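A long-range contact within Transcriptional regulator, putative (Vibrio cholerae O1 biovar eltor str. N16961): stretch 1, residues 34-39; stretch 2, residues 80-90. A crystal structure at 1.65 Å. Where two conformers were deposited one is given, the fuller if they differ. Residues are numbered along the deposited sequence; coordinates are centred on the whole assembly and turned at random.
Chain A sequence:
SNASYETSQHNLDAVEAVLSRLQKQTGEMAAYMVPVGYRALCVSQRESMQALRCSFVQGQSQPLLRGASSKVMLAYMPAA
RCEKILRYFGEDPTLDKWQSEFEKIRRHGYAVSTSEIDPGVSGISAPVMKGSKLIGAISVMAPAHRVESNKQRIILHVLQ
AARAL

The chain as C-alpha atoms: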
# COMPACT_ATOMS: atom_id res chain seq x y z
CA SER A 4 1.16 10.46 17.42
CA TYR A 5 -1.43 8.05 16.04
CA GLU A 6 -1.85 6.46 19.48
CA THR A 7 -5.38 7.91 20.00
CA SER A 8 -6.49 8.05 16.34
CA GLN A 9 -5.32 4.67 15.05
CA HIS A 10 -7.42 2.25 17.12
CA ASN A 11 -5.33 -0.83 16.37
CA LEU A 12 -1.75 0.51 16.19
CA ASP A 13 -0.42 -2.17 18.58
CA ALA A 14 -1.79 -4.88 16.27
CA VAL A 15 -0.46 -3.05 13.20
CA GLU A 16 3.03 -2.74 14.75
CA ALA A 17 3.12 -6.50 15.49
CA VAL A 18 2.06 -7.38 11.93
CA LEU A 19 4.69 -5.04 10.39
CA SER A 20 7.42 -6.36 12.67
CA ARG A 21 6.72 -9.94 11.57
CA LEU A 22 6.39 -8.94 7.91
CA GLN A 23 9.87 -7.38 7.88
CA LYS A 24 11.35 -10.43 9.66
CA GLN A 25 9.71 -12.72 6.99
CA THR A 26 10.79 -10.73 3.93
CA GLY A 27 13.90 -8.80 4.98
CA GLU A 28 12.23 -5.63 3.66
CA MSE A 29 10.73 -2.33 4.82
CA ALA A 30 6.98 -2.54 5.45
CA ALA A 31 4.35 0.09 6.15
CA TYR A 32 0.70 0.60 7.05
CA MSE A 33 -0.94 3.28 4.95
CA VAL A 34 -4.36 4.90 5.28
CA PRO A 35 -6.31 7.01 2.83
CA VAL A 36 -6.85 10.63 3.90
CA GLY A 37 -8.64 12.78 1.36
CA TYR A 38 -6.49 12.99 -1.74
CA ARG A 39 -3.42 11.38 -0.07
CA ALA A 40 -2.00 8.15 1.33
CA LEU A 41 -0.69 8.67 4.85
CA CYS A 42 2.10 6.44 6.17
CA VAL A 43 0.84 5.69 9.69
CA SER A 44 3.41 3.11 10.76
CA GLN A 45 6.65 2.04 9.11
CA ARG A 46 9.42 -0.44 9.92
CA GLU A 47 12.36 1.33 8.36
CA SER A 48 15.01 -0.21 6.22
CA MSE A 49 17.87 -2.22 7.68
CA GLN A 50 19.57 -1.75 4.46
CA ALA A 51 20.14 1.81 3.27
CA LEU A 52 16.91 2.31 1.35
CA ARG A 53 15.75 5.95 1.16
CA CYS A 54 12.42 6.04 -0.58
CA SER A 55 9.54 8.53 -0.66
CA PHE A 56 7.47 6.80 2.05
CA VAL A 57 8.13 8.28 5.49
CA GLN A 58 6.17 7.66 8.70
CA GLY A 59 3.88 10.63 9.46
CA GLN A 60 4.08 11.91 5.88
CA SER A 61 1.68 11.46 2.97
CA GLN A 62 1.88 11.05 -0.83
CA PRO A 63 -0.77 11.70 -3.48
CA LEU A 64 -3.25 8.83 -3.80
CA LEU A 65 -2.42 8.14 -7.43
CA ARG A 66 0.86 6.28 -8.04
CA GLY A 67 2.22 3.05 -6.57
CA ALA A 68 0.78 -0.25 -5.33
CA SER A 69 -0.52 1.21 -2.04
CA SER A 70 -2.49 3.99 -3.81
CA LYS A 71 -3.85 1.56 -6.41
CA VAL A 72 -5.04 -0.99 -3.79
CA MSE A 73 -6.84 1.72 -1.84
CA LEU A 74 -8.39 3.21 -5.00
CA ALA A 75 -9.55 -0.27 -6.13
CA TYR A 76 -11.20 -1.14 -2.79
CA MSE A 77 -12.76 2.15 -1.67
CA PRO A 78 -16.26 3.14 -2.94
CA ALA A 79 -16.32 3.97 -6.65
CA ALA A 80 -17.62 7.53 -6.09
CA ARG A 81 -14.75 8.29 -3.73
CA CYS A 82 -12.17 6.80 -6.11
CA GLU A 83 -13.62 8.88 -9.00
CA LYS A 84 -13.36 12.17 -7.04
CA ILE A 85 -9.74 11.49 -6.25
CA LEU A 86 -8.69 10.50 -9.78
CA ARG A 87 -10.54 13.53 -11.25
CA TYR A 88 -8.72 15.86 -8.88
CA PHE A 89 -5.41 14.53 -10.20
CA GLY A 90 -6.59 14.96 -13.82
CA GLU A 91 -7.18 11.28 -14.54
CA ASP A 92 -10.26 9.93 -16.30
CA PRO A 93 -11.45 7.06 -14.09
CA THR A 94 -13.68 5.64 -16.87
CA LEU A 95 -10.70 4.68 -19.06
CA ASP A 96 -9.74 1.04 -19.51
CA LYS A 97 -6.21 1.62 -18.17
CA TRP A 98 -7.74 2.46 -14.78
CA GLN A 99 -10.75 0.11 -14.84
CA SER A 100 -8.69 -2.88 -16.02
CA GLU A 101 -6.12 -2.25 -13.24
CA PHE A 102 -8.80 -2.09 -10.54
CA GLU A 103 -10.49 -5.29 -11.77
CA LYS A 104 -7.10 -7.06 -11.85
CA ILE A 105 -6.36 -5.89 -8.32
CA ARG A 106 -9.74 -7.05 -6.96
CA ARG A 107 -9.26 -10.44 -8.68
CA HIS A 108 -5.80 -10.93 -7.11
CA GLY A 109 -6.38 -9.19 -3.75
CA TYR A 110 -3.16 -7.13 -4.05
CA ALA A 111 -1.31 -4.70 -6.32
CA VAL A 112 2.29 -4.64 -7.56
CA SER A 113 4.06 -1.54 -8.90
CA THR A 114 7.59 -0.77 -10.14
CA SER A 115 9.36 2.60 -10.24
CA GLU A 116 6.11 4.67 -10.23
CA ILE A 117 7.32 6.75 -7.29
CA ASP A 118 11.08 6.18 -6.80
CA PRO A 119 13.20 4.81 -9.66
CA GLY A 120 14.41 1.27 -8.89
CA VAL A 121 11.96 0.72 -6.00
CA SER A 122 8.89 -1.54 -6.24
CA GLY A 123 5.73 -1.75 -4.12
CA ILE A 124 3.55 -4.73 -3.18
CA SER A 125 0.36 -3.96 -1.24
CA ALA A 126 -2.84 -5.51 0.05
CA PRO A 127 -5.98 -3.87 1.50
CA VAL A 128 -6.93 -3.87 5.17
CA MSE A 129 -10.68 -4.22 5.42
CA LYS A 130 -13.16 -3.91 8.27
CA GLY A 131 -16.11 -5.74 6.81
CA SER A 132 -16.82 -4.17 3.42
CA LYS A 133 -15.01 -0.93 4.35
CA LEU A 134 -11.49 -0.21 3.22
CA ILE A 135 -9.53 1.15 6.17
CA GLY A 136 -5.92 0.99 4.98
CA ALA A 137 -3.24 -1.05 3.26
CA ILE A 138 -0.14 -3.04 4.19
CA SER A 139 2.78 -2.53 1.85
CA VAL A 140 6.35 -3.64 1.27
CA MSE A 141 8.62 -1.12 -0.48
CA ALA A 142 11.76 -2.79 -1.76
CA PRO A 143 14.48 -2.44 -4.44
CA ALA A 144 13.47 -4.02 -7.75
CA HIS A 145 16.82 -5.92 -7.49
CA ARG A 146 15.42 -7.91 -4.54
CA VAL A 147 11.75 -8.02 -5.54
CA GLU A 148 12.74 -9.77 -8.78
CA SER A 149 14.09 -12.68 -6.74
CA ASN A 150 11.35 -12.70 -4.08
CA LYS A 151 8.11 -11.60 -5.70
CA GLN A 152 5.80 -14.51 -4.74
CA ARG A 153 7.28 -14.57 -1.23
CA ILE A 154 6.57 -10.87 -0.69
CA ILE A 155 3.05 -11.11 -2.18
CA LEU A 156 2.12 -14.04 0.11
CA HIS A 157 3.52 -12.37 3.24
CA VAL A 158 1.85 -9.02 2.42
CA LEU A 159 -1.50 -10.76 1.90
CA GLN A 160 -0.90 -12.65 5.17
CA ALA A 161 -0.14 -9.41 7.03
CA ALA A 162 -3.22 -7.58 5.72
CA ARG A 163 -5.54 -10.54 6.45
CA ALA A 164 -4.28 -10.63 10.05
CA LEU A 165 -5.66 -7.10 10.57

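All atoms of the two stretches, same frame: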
# COMPACT_ATOMS: atom_id res chain seq x y z
N VAL A 34 -2.91 4.68 5.25
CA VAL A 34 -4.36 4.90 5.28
C VAL A 34 -4.71 6.03 4.34
O VAL A 34 -3.91 6.94 4.12
CB VAL A 34 -4.96 5.16 6.68
CG1 VAL A 34 -4.73 3.97 7.60
CG2 VAL A 34 -4.44 6.47 7.26
N PRO A 35 -5.91 5.94 3.74
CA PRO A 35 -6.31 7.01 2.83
C PRO A 35 -6.83 8.21 3.60
O PRO A 35 -7.62 8.04 4.54
CB PRO A 35 -7.39 6.35 1.98
CG PRO A 35 -7.98 5.26 2.84
CD PRO A 35 -6.92 4.85 3.83
N VAL A 36 -6.38 9.41 3.24
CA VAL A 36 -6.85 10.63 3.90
C VAL A 36 -7.05 11.64 2.78
O VAL A 36 -6.09 12.21 2.25
CB VAL A 36 -5.82 11.18 4.92
CG1 VAL A 36 -6.37 12.42 5.63
CG2 VAL A 36 -5.45 10.07 5.95
N GLY A 37 -8.31 11.82 2.41
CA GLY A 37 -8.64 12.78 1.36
C GLY A 37 -8.00 12.37 0.05
O GLY A 37 -8.28 11.26 -0.48
N TYR A 38 -7.14 13.25 -0.47
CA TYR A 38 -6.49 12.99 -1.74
C TYR A 38 -5.16 12.24 -1.59
O TYR A 38 -4.43 12.07 -2.59
CB TYR A 38 -6.22 14.31 -2.46
CG TYR A 38 -7.44 15.05 -2.93
CD1 TYR A 38 -8.50 14.39 -3.57
CD2 TYR A 38 -7.52 16.44 -2.81
CE1 TYR A 38 -9.60 15.09 -4.06
CE2 TYR A 38 -8.60 17.14 -3.28
CZ TYR A 38 -9.65 16.48 -3.92
OH TYR A 38 -10.69 17.25 -4.39
N ARG A 39 -4.81 11.86 -0.35
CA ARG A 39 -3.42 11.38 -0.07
C ARG A 39 -3.39 10.09 0.71
O ARG A 39 -4.39 9.70 1.30
CB ARG A 39 -2.59 12.46 0.66
CG ARG A 39 -2.68 13.82 -0.05
CD ARG A 39 -1.85 14.87 0.65
NE ARG A 39 -0.42 14.63 0.53
CZ ARG A 39 0.34 15.04 -0.49
NH1 ARG A 39 -0.19 15.68 -1.54
NH2 ARG A 39 1.66 14.76 -0.47
N ALA A 80 -17.41 6.08 -6.07
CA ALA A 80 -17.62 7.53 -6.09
C ALA A 80 -16.43 8.27 -5.51
O ALA A 80 -16.03 9.32 -6.03
CB ALA A 80 -18.87 7.88 -5.34
N ARG A 81 -15.89 7.72 -4.43
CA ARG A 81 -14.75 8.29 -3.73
C ARG A 81 -13.53 8.23 -4.66
O ARG A 81 -12.85 9.24 -4.89
CB ARG A 81 -14.48 7.51 -2.44
CG ARG A 81 -13.45 8.13 -1.52
CD ARG A 81 -13.17 7.22 -0.29
NE ARG A 81 -12.12 7.78 0.56
CZ ARG A 81 -11.69 7.28 1.72
NH1 ARG A 81 -12.22 6.17 2.24
NH2 ARG A 81 -10.73 7.92 2.38
N CYS A 82 -13.27 7.04 -5.18
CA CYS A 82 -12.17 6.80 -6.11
C CYS A 82 -12.24 7.79 -7.31
O CYS A 82 -11.24 8.38 -7.68
CB CYS A 82 -12.18 5.34 -6.59
SG CYS A 82 -11.07 5.05 -7.98
N GLU A 83 -13.44 7.98 -7.86
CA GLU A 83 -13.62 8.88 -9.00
C GLU A 83 -13.25 10.33 -8.67
O GLU A 83 -12.55 11.00 -9.46
CB GLU A 83 -15.05 8.78 -9.56
CG GLU A 83 -15.32 7.39 -10.14
CD GLU A 83 -16.81 7.12 -10.34
OE1 GLU A 83 -17.65 8.02 -10.08
OE2 GLU A 83 -17.14 6.00 -10.76
N LYS A 84 -13.67 10.80 -7.49
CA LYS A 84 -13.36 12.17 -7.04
C LYS A 84 -11.86 12.39 -6.95
O LYS A 84 -11.33 13.46 -7.31
CB LYS A 84 -13.98 12.45 -5.66
CG LYS A 84 -15.48 12.67 -5.66
CD LYS A 84 -15.92 12.98 -4.25
CE LYS A 84 -17.41 13.25 -4.20
NZ LYS A 84 -17.86 13.27 -2.79
N ILE A 85 -11.16 11.38 -6.44
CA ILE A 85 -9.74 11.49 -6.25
C ILE A 85 -9.04 11.52 -7.60
O ILE A 85 -8.22 12.38 -7.87
CB ILE A 85 -9.20 10.33 -5.35
CG1 ILE A 85 -9.74 10.51 -3.93
CG2 ILE A 85 -7.69 10.33 -5.34
CD1 ILE A 85 -9.56 9.27 -3.04
N LEU A 86 -9.37 10.58 -8.48
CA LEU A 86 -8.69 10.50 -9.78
C LEU A 86 -8.97 11.79 -10.58
O LEU A 86 -8.06 12.30 -11.25
CB LEU A 86 -9.13 9.26 -10.55
CG LEU A 86 -8.51 7.95 -10.05
CD1 LEU A 86 -8.92 6.83 -10.99
CD2 LEU A 86 -7.01 8.03 -9.97
N ARG A 87 -10.21 12.28 -10.52
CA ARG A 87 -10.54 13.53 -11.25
C ARG A 87 -9.75 14.74 -10.73
O ARG A 87 -9.34 15.64 -11.49
CB ARG A 87 -12.05 13.80 -11.27
CG ARG A 87 -12.82 12.75 -12.09
CD ARG A 87 -14.16 13.19 -12.60
NE ARG A 87 -14.62 12.24 -13.63
CZ ARG A 87 -15.50 11.26 -13.42
NH1 ARG A 87 -16.05 11.09 -12.21
NH2 ARG A 87 -15.83 10.45 -14.42
N TYR A 88 -9.55 14.79 -9.42
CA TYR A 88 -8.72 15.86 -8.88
C TYR A 88 -7.32 15.84 -9.48
O TYR A 88 -6.77 16.86 -9.81
CB TYR A 88 -8.61 15.70 -7.37
CG TYR A 88 -7.62 16.64 -6.74
CD1 TYR A 88 -7.84 18.02 -6.75
CD2 TYR A 88 -6.47 16.16 -6.13
CE1 TYR A 88 -6.94 18.91 -6.14
CE2 TYR A 88 -5.54 17.03 -5.52
CZ TYR A 88 -5.80 18.41 -5.53
OH TYR A 88 -4.88 19.26 -4.92
N PHE A 89 -6.75 14.64 -9.64
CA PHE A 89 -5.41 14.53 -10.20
C PHE A 89 -5.40 14.53 -11.73
O PHE A 89 -4.35 14.25 -12.34
CB PHE A 89 -4.75 13.27 -9.65
CG PHE A 89 -4.37 13.38 -8.21
CD1 PHE A 89 -3.49 14.39 -7.77
CD2 PHE A 89 -4.91 12.49 -7.26
CE1 PHE A 89 -3.15 14.52 -6.41
CE2 PHE A 89 -4.53 12.60 -5.90
CZ PHE A 89 -3.68 13.62 -5.47
N GLY A 90 -6.54 14.79 -12.36
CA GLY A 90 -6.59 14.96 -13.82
C GLY A 90 -6.64 13.65 -14.60
O GLY A 90 -6.41 13.63 -15.81
O HOH W 1 -10.52 8.03 5.11
O HOH W 2 -10.50 9.99 0.49
O HOH W 3 -12.22 15.97 -6.25

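A tight β-turn packs its tyrosine against the last turns of a helix in a small, largely aromatic contact that has no direct hydrogen bond across it and is supplemented by three bridging waters. The type II' turn runs from V36 to R39 and is closed by two backbone hydrogen bonds, V36 N to R39 O (2.8 Å) and R39 N to V36 O (2.9 Å). G37 takes a positive phi of 62°, which favours glycine, and the turn brings Y38 over the helix, its CA 5.8 Å from the CA of I85. Of the 373 Å² buried in all, Y38 supplies the largest share.

With chi1 in m, the Y38 ring lies almost parallel to that of Y88, an offset stack with centroids 3.7 Å apart and planes at 3°; Y38 CD2 comes within 3.4 Å of Y88 CE2. Y88 CB also sits over the face of the Y38 ring, 3.9 Å from its centroid, a CH-pi contact that adds to the stack. At the edge of the Y38 ring, I85 CG1 lies 4.1 Å from Y38 CD1, and the same buried isoleucine reaches the turn backbone, with CD1 3.5 Å from G37 O. F89, the first residue to leave the helix, presents its ring edge to the backbone, CE2 lying 3.4 Å from Y38 O, while its CZ packs 4.0 Å from Y38 CB.

Towards the other end, R81 extends its side chain with every chi in t, bringing NH2 to 3.7 Å from P35 CB. The long arginine suits this place because its guanidinium can serve two waters: water 1 joins R81 NH2 (2.7 Å) to P35 O (3.0 Å), and water 2 joins R81 NE (2.7 Å) to G37 O (2.7 Å). Water 3 links Y38 OH (2.7 Å) to K84 O (2.9 Å), giving the tyrosine hydroxyl a polar partner beside the apolar packing.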